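Local structure of peptide ABC transporter, peptide-binding protein (Thermus thermophilus, 2D5W) at residues Q14-L19 / Q30-I36; F232-P236 / A579-G583; K388-L394 / K430-A435. The protein binds oligopeptides, here a pentapeptide, and probably delivers them to an ABC transporter for uptake across the membrane. All blocks are in the same frame, centred on the assembly; numbering follows the deposited sequence.

Contact 1. Residues Q14-L19 / Q30-I36; sequences QEPRVL and QAIKSEI
Pro16 lays its ring against the N-terminal end of helix 31-40: its CG is 3.8 Å from Lys33 CA and 3.7 Å from Ile36 CD1, and its CD is 4.2 Å from Ile32 CG2. The backbone of 14-19 is extended except at Arg17 (phi/psi -76/-37°); the nearest CA pair is Pro16 and Lys33, 4.9 Å apart. Gln30, the N-cap residue, turns its m,t side chain toward this loop and brackets Pro16: NE2 donates to Glu15 O (2.9 Å) and OE1 accepts from Arg17 N (2.9 Å); OE1 also bonds to Ser28 OG and NE2 to Ser443 OG. This is the loop-to-helix passage after strand 7-12 at the peptide site: Gln14 NE2 and the Ala31 backbone hydrogen-bond the bound peptide, and Gln14 OE1 hydrogen-bonds with Ser443 OG. The Lys33 chain, t at chi1 to chi3 and m at chi4, passes Val18, CD 3.3 Å from Val18 O, to a salt bridge with Asp22 and a hydrogen bond to Ser28 O. Leu19 CD1 packs 4.2 Å from Ile36 CG2.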
loop_
_atom_site.group_PDB
_atom_site.type_symbol
_atom_site.label_atom_id
_atom_site.label_comp_id
_atom_site.label_asym_id
_atom_site.label_seq_id
_atom_site.Cartn_x
_atom_site.Cartn_y
_atom_site.Cartn_z
ATOM N N GLN A 14 11.237 6.097 -4.806
ATOM C CA GLN A 14 10.113 5.897 -5.713
ATOM C C GLN A 14 9.325 7.193 -5.757
ATOM O O GLN A 14 9.283 7.930 -4.773
ATOM C CB GLN A 14 9.231 4.747 -5.228
ATOM C CG GLN A 14 9.950 3.410 -5.272
ATOM C CD GLN A 14 9.117 2.260 -4.758
ATOM O OE1 GLN A 14 7.887 2.313 -4.748
ATOM N NE2 GLN A 14 9.787 1.198 -4.335
ATOM N N GLU A 15 8.708 7.468 -6.899
ATOM C CA GLU A 15 7.943 8.695 -7.087
ATOM C C GLU A 15 6.493 8.400 -7.461
ATOM O O GLU A 15 6.219 7.478 -8.224
ATOM C CB GLU A 15 8.597 9.526 -8.193
ATOM C CG GLU A 15 7.977 10.894 -8.424
ATOM C CD GLU A 15 8.768 11.738 -9.412
ATOM O OE1 GLU A 15 9.902 11.342 -9.767
ATOM O OE2 GLU A 15 8.267 12.804 -9.829
ATOM N N PRO A 16 5.542 9.172 -6.914
ATOM C CA PRO A 16 4.135 8.932 -7.253
ATOM C C PRO A 16 3.908 9.118 -8.751
ATOM O O PRO A 16 4.477 10.023 -9.359
ATOM C CB PRO A 16 3.395 9.999 -6.451
ATOM C CG PRO A 16 4.306 10.272 -5.295
ATOM C CD PRO A 16 5.674 10.257 -5.925
ATOM N N ARG A 17 3.079 8.269 -9.349
ATOM C CA ARG A 17 2.783 8.410 -10.770
ATOM C C ARG A 17 1.802 9.571 -10.958
ATOM O O ARG A 17 1.879 10.306 -11.941
ATOM C CB ARG A 17 2.191 7.111 -11.318
ATOM C CG ARG A 17 1.806 7.160 -12.800
ATOM C CD ARG A 17 2.941 7.673 -13.687
ATOM N NE ARG A 17 2.589 7.661 -15.109
ATOM C CZ ARG A 17 2.628 6.582 -15.885
ATOM N NH1 ARG A 17 2.285 6.671 -17.164
ATOM N NH2 ARG A 17 3.021 5.416 -15.391
ATOM N N VAL A 18 0.877 9.708 -10.010
ATOM C CA VAL A 18 -0.116 10.783 -9.988
ATOM C C VAL A 18 -0.225 11.222 -8.532
ATOM O O VAL A 18 0.246 10.514 -7.635
ATOM C CB VAL A 18 -1.512 10.329 -10.505
ATOM C CG1 VAL A 18 -1.434 10.005 -11.986
ATOM C CG2 VAL A 18 -2.009 9.133 -9.716
ATOM N N LEU A 19 -0.853 12.370 -8.288
ATOM C CA LEU A 19 -0.942 12.884 -6.931
ATOM C C LEU A 19 -2.178 13.738 -6.679
ATOM O O LEU A 19 -2.691 14.386 -7.593
ATOM C CB LEU A 19 0.302 13.730 -6.645
ATOM C CG LEU A 19 0.562 14.271 -5.239
ATOM C CD1 LEU A 19 1.050 13.141 -4.347
ATOM C CD2 LEU A 19 1.607 15.383 -5.297
ATOM N N GLN A 30 0.390 3.530 -4.672
ATOM C CA GLN A 30 1.774 3.463 -4.208
ATOM C C GLN A 30 1.906 3.943 -2.774
ATOM O O GLN A 30 1.312 4.952 -2.387
ATOM C CB GLN A 30 2.666 4.362 -5.059
ATOM C CG GLN A 30 2.972 3.875 -6.452
ATOM C CD GLN A 30 3.496 5.007 -7.305
ATOM O OE1 GLN A 30 2.739 5.886 -7.719
ATOM N NE2 GLN A 30 4.799 5.012 -7.552
ATOM N N ALA A 31 2.710 3.235 -1.992
ATOM C CA ALA A 31 2.952 3.630 -0.617
ATOM C C ALA A 31 3.560 5.036 -0.572
ATOM O O ALA A 31 3.208 5.834 0.294
ATOM C CB ALA A 31 3.891 2.633 0.058
ATOM N N ILE A 32 4.455 5.353 -1.505
ATOM C CA ILE A 32 5.079 6.674 -1.482
ATOM C C ILE A 32 4.046 7.776 -1.706
ATOM O O ILE A 32 4.130 8.848 -1.100
ATOM C CB ILE A 32 6.254 6.789 -2.518
ATOM C CG1 ILE A 32 6.922 8.166 -2.405
ATOM C CG2 ILE A 32 5.752 6.558 -3.936
ATOM C CD1 ILE A 32 7.510 8.474 -1.042
ATOM N N LYS A 33 3.062 7.511 -2.560
ATOM C CA LYS A 33 2.004 8.480 -2.827
ATOM C C LYS A 33 1.195 8.744 -1.549
ATOM O O LYS A 33 0.924 9.891 -1.197
ATOM C CB LYS A 33 1.104 7.945 -3.944
ATOM C CG LYS A 33 -0.111 8.798 -4.288
ATOM C CD LYS A 33 -0.791 8.221 -5.526
ATOM C CE LYS A 33 -2.119 8.884 -5.844
ATOM N NZ LYS A 33 -3.250 8.255 -5.106
ATOM N N SER A 34 0.824 7.683 -0.844
ATOM C CA SER A 34 0.064 7.838 0.388
ATOM C C SER A 34 0.854 8.565 1.470
ATOM O O SER A 34 0.305 9.387 2.199
ATOM C CB SER A 34 -0.386 6.475 0.905
ATOM O OG SER A 34 -1.496 6.007 0.162
ATOM N N GLU A 35 2.142 8.268 1.581
ATOM C CA GLU A 35 2.964 8.924 2.591
ATOM C C GLU A 35 3.030 10.427 2.341
ATOM O O GLU A 35 2.811 11.229 3.248
ATOM C CB GLU A 35 4.375 8.346 2.584
ATOM C CG GLU A 35 5.249 8.888 3.697
ATOM C CD GLU A 35 6.687 8.450 3.550
ATOM O OE1 GLU A 35 7.454 9.151 2.861
ATOM O OE2 GLU A 35 7.043 7.395 4.112
ATOM N N ILE A 36 3.331 10.808 1.106
ATOM C CA ILE A 36 3.422 12.214 0.748
ATOM C C ILE A 36 2.092 12.918 0.970
ATOM O O ILE A 36 2.047 14.047 1.464
ATOM C CB ILE A 36 3.848 12.373 -0.727
ATOM C CG1 ILE A 36 5.303 11.938 -0.882
ATOM C CG2 ILE A 36 3.666 13.819 -1.188
ATOM C CD1 ILE A 36 5.787 11.905 -2.310
#

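Contact 2. Residues F232-P236 / A579-G583; sequences FPIKP and AWEIG
Two irregular pieces of chain meet here around one indole. Segment 232-236 is mostly extended, with a kink at Pro233 (phi/psi -75/-22°), whereas Trp580 at -73/-13° and Glu581 at -116/14° turn the chain before Ile582 and Gly583 extend; the CA atoms of Pro236 and Glu581 lie 5.1 Å apart. Trp580 points its CA-to-CB bond toward 232-236, and with chi1 58° (p) and chi2 88° its ring lies beside Phe232 and Ile234. Ile234 (m,m) sets CG2 over one face of that ring, 3.9 Å from the centroid of the five-membered ring and 26° off its normal, a CH-pi contact. Phe232 takes chi1 t and chi2 68°, which brings its CZ to 3.5 Å from Trp580 CE3; the Phe232 ring and the indole six-membered ring have centroids 5.4 Å apart and planes at 36°, an oblique pair. Pro236, C-gamma endo, finishes the row: its CG is 3.3 Å from Trp580 O, a carbonyl that accepts a hydrogen bond from Arg228 NH1. The carboxylate of Glu581 (p,t) goes to Trp593 and Asn578. This is plain hydrophobic packing between the 223-228/246-251 loop and the loop before strand 583-584, in a family 5 solute-binding protein.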
loop_
_atom_site.group_PDB
_atom_site.type_symbol
_atom_site.label_atom_id
_atom_site.label_comp_id
_atom_site.label_asym_id
_atom_site.label_seq_id
_atom_site.Cartn_x
_atom_site.Cartn_y
_atom_site.Cartn_z
ATOM N N PHE A 232 -4.650 25.133 7.811
ATOM C CA PHE A 232 -4.733 23.907 8.609
ATOM C C PHE A 232 -4.909 24.381 10.058
ATOM O O PHE A 232 -4.092 25.140 10.570
ATOM C CB PHE A 232 -3.447 23.093 8.449
ATOM C CG PHE A 232 -3.469 21.782 9.174
ATOM C CD1 PHE A 232 -4.310 20.752 8.762
ATOM C CD2 PHE A 232 -2.662 21.584 10.285
ATOM C CE1 PHE A 232 -4.341 19.545 9.453
ATOM C CE2 PHE A 232 -2.688 20.381 10.979
ATOM C CZ PHE A 232 -3.529 19.362 10.563
ATOM N N PRO A 233 -5.968 23.919 10.743
ATOM C CA PRO A 233 -6.270 24.310 12.126
ATOM C C PRO A 233 -5.479 23.778 13.315
ATOM O O PRO A 233 -5.495 24.398 14.381
ATOM C CB PRO A 233 -7.746 23.965 12.249
ATOM C CG PRO A 233 -7.820 22.692 11.491
ATOM C CD PRO A 233 -6.996 22.990 10.238
ATOM N N ILE A 234 -4.811 22.639 13.171
ATOM C CA ILE A 234 -4.061 22.100 14.298
ATOM C C ILE A 234 -2.706 22.783 14.400
ATOM O O ILE A 234 -1.844 22.616 13.535
ATOM C CB ILE A 234 -3.857 20.578 14.168
ATOM C CG1 ILE A 234 -5.190 19.898 13.837
ATOM C CG2 ILE A 234 -3.283 20.020 15.467
ATOM C CD1 ILE A 234 -6.304 20.179 14.827
ATOM N N LYS A 235 -2.530 23.567 15.457
ATOM C CA LYS A 235 -1.282 24.282 15.670
ATOM C C LYS A 235 -0.415 23.526 16.671
ATOM O O LYS A 235 -0.882 23.133 17.739
ATOM C CB LYS A 235 -1.565 25.696 16.185
ATOM C CG LYS A 235 -2.605 26.460 15.374
ATOM C CD LYS A 235 -2.201 26.622 13.914
ATOM C CE LYS A 235 -3.265 27.384 13.134
ATOM N NZ LYS A 235 -2.902 27.569 11.700
ATOM N N PRO A 236 0.861 23.299 16.327
ATOM C CA PRO A 236 1.790 22.585 17.207
ATOM C C PRO A 236 2.151 23.442 18.415
ATOM O O PRO A 236 2.022 24.666 18.375
ATOM C CB PRO A 236 2.983 22.325 16.295
ATOM C CG PRO A 236 2.995 23.539 15.429
ATOM C CD PRO A 236 1.531 23.716 15.082
ATOM N N ALA A 579 2.489 15.522 10.626
ATOM C CA ALA A 579 3.314 16.478 9.899
ATOM C C ALA A 579 3.349 17.916 10.394
ATOM O O ALA A 579 4.330 18.621 10.155
ATOM C CB ALA A 579 2.949 16.446 8.418
ATOM N N TRP A 580 2.299 18.352 11.078
ATOM C CA TRP A 580 2.238 19.721 11.582
ATOM C C TRP A 580 3.151 19.997 12.776
ATOM O O TRP A 580 3.352 21.155 13.138
ATOM C CB TRP A 580 0.796 20.079 11.954
ATOM C CG TRP A 580 0.212 19.159 12.982
ATOM C CD1 TRP A 580 0.284 19.288 14.341
ATOM C CD2 TRP A 580 -0.479 17.932 12.732
ATOM N NE1 TRP A 580 -0.320 18.214 14.950
ATOM C CE2 TRP A 580 -0.797 17.365 13.985
ATOM C CE3 TRP A 580 -0.861 17.254 11.566
ATOM C CZ2 TRP A 580 -1.479 16.147 14.106
ATOM C CZ3 TRP A 580 -1.539 16.044 11.685
ATOM C CH2 TRP A 580 -1.839 15.504 12.947
ATOM N N GLU A 581 3.696 18.954 13.395
ATOM C CA GLU A 581 4.570 19.163 14.549
ATOM C C GLU A 581 6.009 18.713 14.329
ATOM O O GLU A 581 6.778 18.592 15.281
ATOM C CB GLU A 581 3.986 18.488 15.799
ATOM C CG GLU A 581 3.542 17.055 15.597
ATOM C CD GLU A 581 2.981 16.424 16.862
ATOM O OE1 GLU A 581 2.329 17.134 17.658
ATOM O OE2 GLU A 581 3.177 15.209 17.050
ATOM N N ILE A 582 6.376 18.471 13.077
ATOM C CA ILE A 582 7.741 18.074 12.762
ATOM C C ILE A 582 8.560 19.355 12.631
ATOM O O ILE A 582 8.178 20.287 11.923
ATOM C CB ILE A 582 7.795 17.257 11.453
ATOM C CG1 ILE A 582 7.032 15.940 11.647
ATOM C CG2 ILE A 582 9.246 17.000 11.057
ATOM C CD1 ILE A 582 6.876 15.106 10.393
ATOM N N GLY A 583 9.684 19.410 13.335
ATOM C CA GLY A 583 10.499 20.606 13.273
ATOM C C GLY A 583 11.863 20.470 13.913
ATOM O O GLY A 583 12.216 19.420 14.451
#

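Contact 3. Residues K388-L394 / K430-A435; sequences KGPDGIL and KKIGIA
Gly433 closes helix 416-431 as the C-prime residue of a Schellman motif, with phi/psi 93/16°; Gly433 N donates to Lys430 O (3.0 Å). In the other segment, Gly389 to Gly392 form a type I beta turn (Gly392 N to Gly389 O, 2.9 Å), whose last residue reaches Gly433, within a hairpin loop that Gly389 N closes on Ile393 O (2.7 Å). Asp391 OD2 accepts from Ile393 N (3.0 Å) in an Asx turn, while its OD1 makes a salt bridge to Arg404. Ile393 and Gly433 stand nearest, CA to CA 4.0 Å. There Leu394 N donates to Gly433 O (2.8 Å, 165°), and Gly433 CA makes a CA-H...O contact with Gly392 O (3.2 Å). A side chain on Gly433 would clash with Leu394. The Lys388 side chain, m then t throughout, reaches across so that NZ donates to Lys431 O (3.0 Å) and to a water (2.9 Å); that water donates to Gly392 O (2.7 Å) and Lys430 O (2.9 Å). Ile393 CD1 (m,m) touches Ala435 CB at 3.7 Å. Lys431 O thus takes the Lys388 ammonium and Lys430 O takes Gly433 N and the water, so these helix-end carbonyls are satisfied by Schellman turn, lysine and water together.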
loop_
_atom_site.group_PDB
_atom_site.type_symbol
_atom_site.label_atom_id
_atom_site.label_comp_id
_atom_site.label_asym_id
_atom_site.label_seq_id
_atom_site.Cartn_x
_atom_site.Cartn_y
_atom_site.Cartn_z
ATOM N N LYS A 388 14.263 -31.236 -19.771
ATOM C CA LYS A 388 15.241 -30.261 -20.227
ATOM C C LYS A 388 15.551 -30.271 -21.716
ATOM O O LYS A 388 15.774 -31.331 -22.316
ATOM C CB LYS A 388 16.559 -30.416 -19.464
ATOM C CG LYS A 388 16.516 -29.911 -18.038
ATOM C CD LYS A 388 17.909 -29.877 -17.430
ATOM C CE LYS A 388 17.870 -29.380 -15.996
ATOM N NZ LYS A 388 19.225 -29.378 -15.386
ATOM N N GLY A 389 15.547 -29.076 -22.299
ATOM C CA GLY A 389 15.893 -28.907 -23.695
ATOM C C GLY A 389 17.413 -28.852 -23.736
ATOM O O GLY A 389 18.049 -28.805 -22.676
ATOM N N PRO A 390 18.031 -28.829 -24.926
ATOM C CA PRO A 390 19.492 -28.789 -25.047
ATOM C C PRO A 390 20.210 -27.553 -24.522
ATOM O O PRO A 390 21.440 -27.523 -24.480
ATOM C CB PRO A 390 19.718 -29.013 -26.538
ATOM C CG PRO A 390 18.534 -28.361 -27.146
ATOM C CD PRO A 390 17.399 -28.824 -26.256
ATOM N N ASP A 391 19.448 -26.533 -24.135
ATOM C CA ASP A 391 20.030 -25.321 -23.570
ATOM C C ASP A 391 19.904 -25.406 -22.050
ATOM O O ASP A 391 20.194 -24.447 -21.336
ATOM C CB ASP A 391 19.306 -24.069 -24.088
ATOM C CG ASP A 391 17.808 -24.095 -23.820
ATOM O OD1 ASP A 391 17.143 -23.073 -24.092
ATOM O OD2 ASP A 391 17.292 -25.129 -23.349
ATOM N N GLY A 392 19.469 -26.568 -21.570
ATOM C CA GLY A 392 19.306 -26.786 -20.142
ATOM C C GLY A 392 18.004 -26.263 -19.562
ATOM O O GLY A 392 17.786 -26.362 -18.356
ATOM N N ILE A 393 17.137 -25.722 -20.412
ATOM C CA ILE A 393 15.864 -25.166 -19.960
ATOM C C ILE A 393 14.709 -26.119 -20.259
ATOM O O ILE A 393 14.615 -26.682 -21.353
ATOM C CB ILE A 393 15.616 -23.791 -20.628
ATOM C CG1 ILE A 393 16.754 -22.830 -20.254
ATOM C CG2 ILE A 393 14.263 -23.227 -20.213
ATOM C CD1 ILE A 393 17.001 -22.687 -18.758
ATOM N N LEU A 394 13.830 -26.300 -19.280
ATOM C CA LEU A 394 12.696 -27.205 -19.422
ATOM C C LEU A 394 11.773 -26.890 -20.590
ATOM O O LEU A 394 11.528 -25.726 -20.914
ATOM C CB LEU A 394 11.879 -27.223 -18.130
ATOM C CG LEU A 394 12.605 -27.713 -16.877
ATOM C CD1 LEU A 394 11.746 -27.430 -15.656
ATOM C CD2 LEU A 394 12.913 -29.197 -16.995
ATOM N N LYS A 430 17.977 -21.736 -12.741
ATOM C CA LYS A 430 18.597 -22.249 -13.955
ATOM C C LYS A 430 19.067 -23.693 -13.778
ATOM O O LYS A 430 18.998 -24.487 -14.714
ATOM C CB LYS A 430 19.777 -21.362 -14.362
ATOM C CG LYS A 430 20.458 -21.802 -15.650
ATOM C CD LYS A 430 21.593 -20.867 -16.042
ATOM C CE LYS A 430 21.086 -19.476 -16.384
ATOM N NZ LYS A 430 22.194 -18.582 -16.823
ATOM N N LYS A 431 19.531 -24.038 -12.580
ATOM C CA LYS A 431 20.006 -25.393 -12.313
ATOM C C LYS A 431 18.927 -26.441 -12.559
ATOM O O LYS A 431 19.237 -27.569 -12.946
ATOM C CB LYS A 431 20.517 -25.511 -10.874
ATOM C CG LYS A 431 21.739 -24.653 -10.589
ATOM C CD LYS A 431 22.254 -24.865 -9.174
ATOM C CE LYS A 431 23.453 -23.974 -8.891
ATOM N NZ LYS A 431 24.004 -24.202 -7.527
ATOM N N ILE A 432 17.666 -26.081 -12.328
ATOM C CA ILE A 432 16.576 -27.026 -12.552
ATOM C C ILE A 432 15.842 -26.785 -13.870
ATOM O O ILE A 432 14.795 -27.379 -14.123
ATOM C CB ILE A 432 15.554 -27.023 -11.393
ATOM C CG1 ILE A 432 14.960 -25.625 -11.209
ATOM C CG2 ILE A 432 16.225 -27.517 -10.123
ATOM C CD1 ILE A 432 13.827 -25.570 -10.206
ATOM N N GLY A 433 16.380 -25.900 -14.701
ATOM C CA GLY A 433 15.771 -25.663 -15.996
ATOM C C GLY A 433 14.764 -24.544 -16.143
ATOM O O GLY A 433 14.019 -24.518 -17.120
ATOM N N ILE A 434 14.711 -23.630 -15.181
ATOM C CA ILE A 434 13.797 -22.504 -15.300
ATOM C C ILE A 434 14.624 -21.270 -15.629
ATOM O O ILE A 434 15.525 -20.896 -14.880
ATOM C CB ILE A 434 12.987 -22.270 -14.001
ATOM C CG1 ILE A 434 11.983 -23.413 -13.803
ATOM C CG2 ILE A 434 12.256 -20.924 -14.075
ATOM C CD1 ILE A 434 11.135 -23.291 -12.546
ATOM N N ALA A 435 14.330 -20.663 -16.774
ATOM C CA ALA A 435 15.026 -19.460 -17.211
ATOM C C ALA A 435 14.193 -18.265 -16.783
ATOM O O ALA A 435 12.962 -18.324 -16.781
ATOM C CB ALA A 435 15.201 -19.466 -18.727
HETATM O O HOH W 1 19.619 -26.690 -16.414
#

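Overall arrangement
Along the chain contact 1 closes first; contact 2 then opens, and contact 3 lies nested inside the long loop that contact 2 closes. Contacts 1 and 2 are neighbours, with centres 21 Å apart and nearest atoms about 7 Å apart, and they are tied through helix 31-40, whose Tyr39 touches Ala579 and Ile582, and through the sheet containing strands 7-12, 223-228 and 246-251. Contact 3 belongs to a different sheet, where strands 394-398 and 435-438 both pair with 401-410; its centre lies 39 Å from that of contact 1 and 58 Å from that of contact 2. Contact 1 sits at the peptide site, 10 Å from the chain's centre, whereas contacts 2 and 3 are structural packing 25 and 36 Å from it.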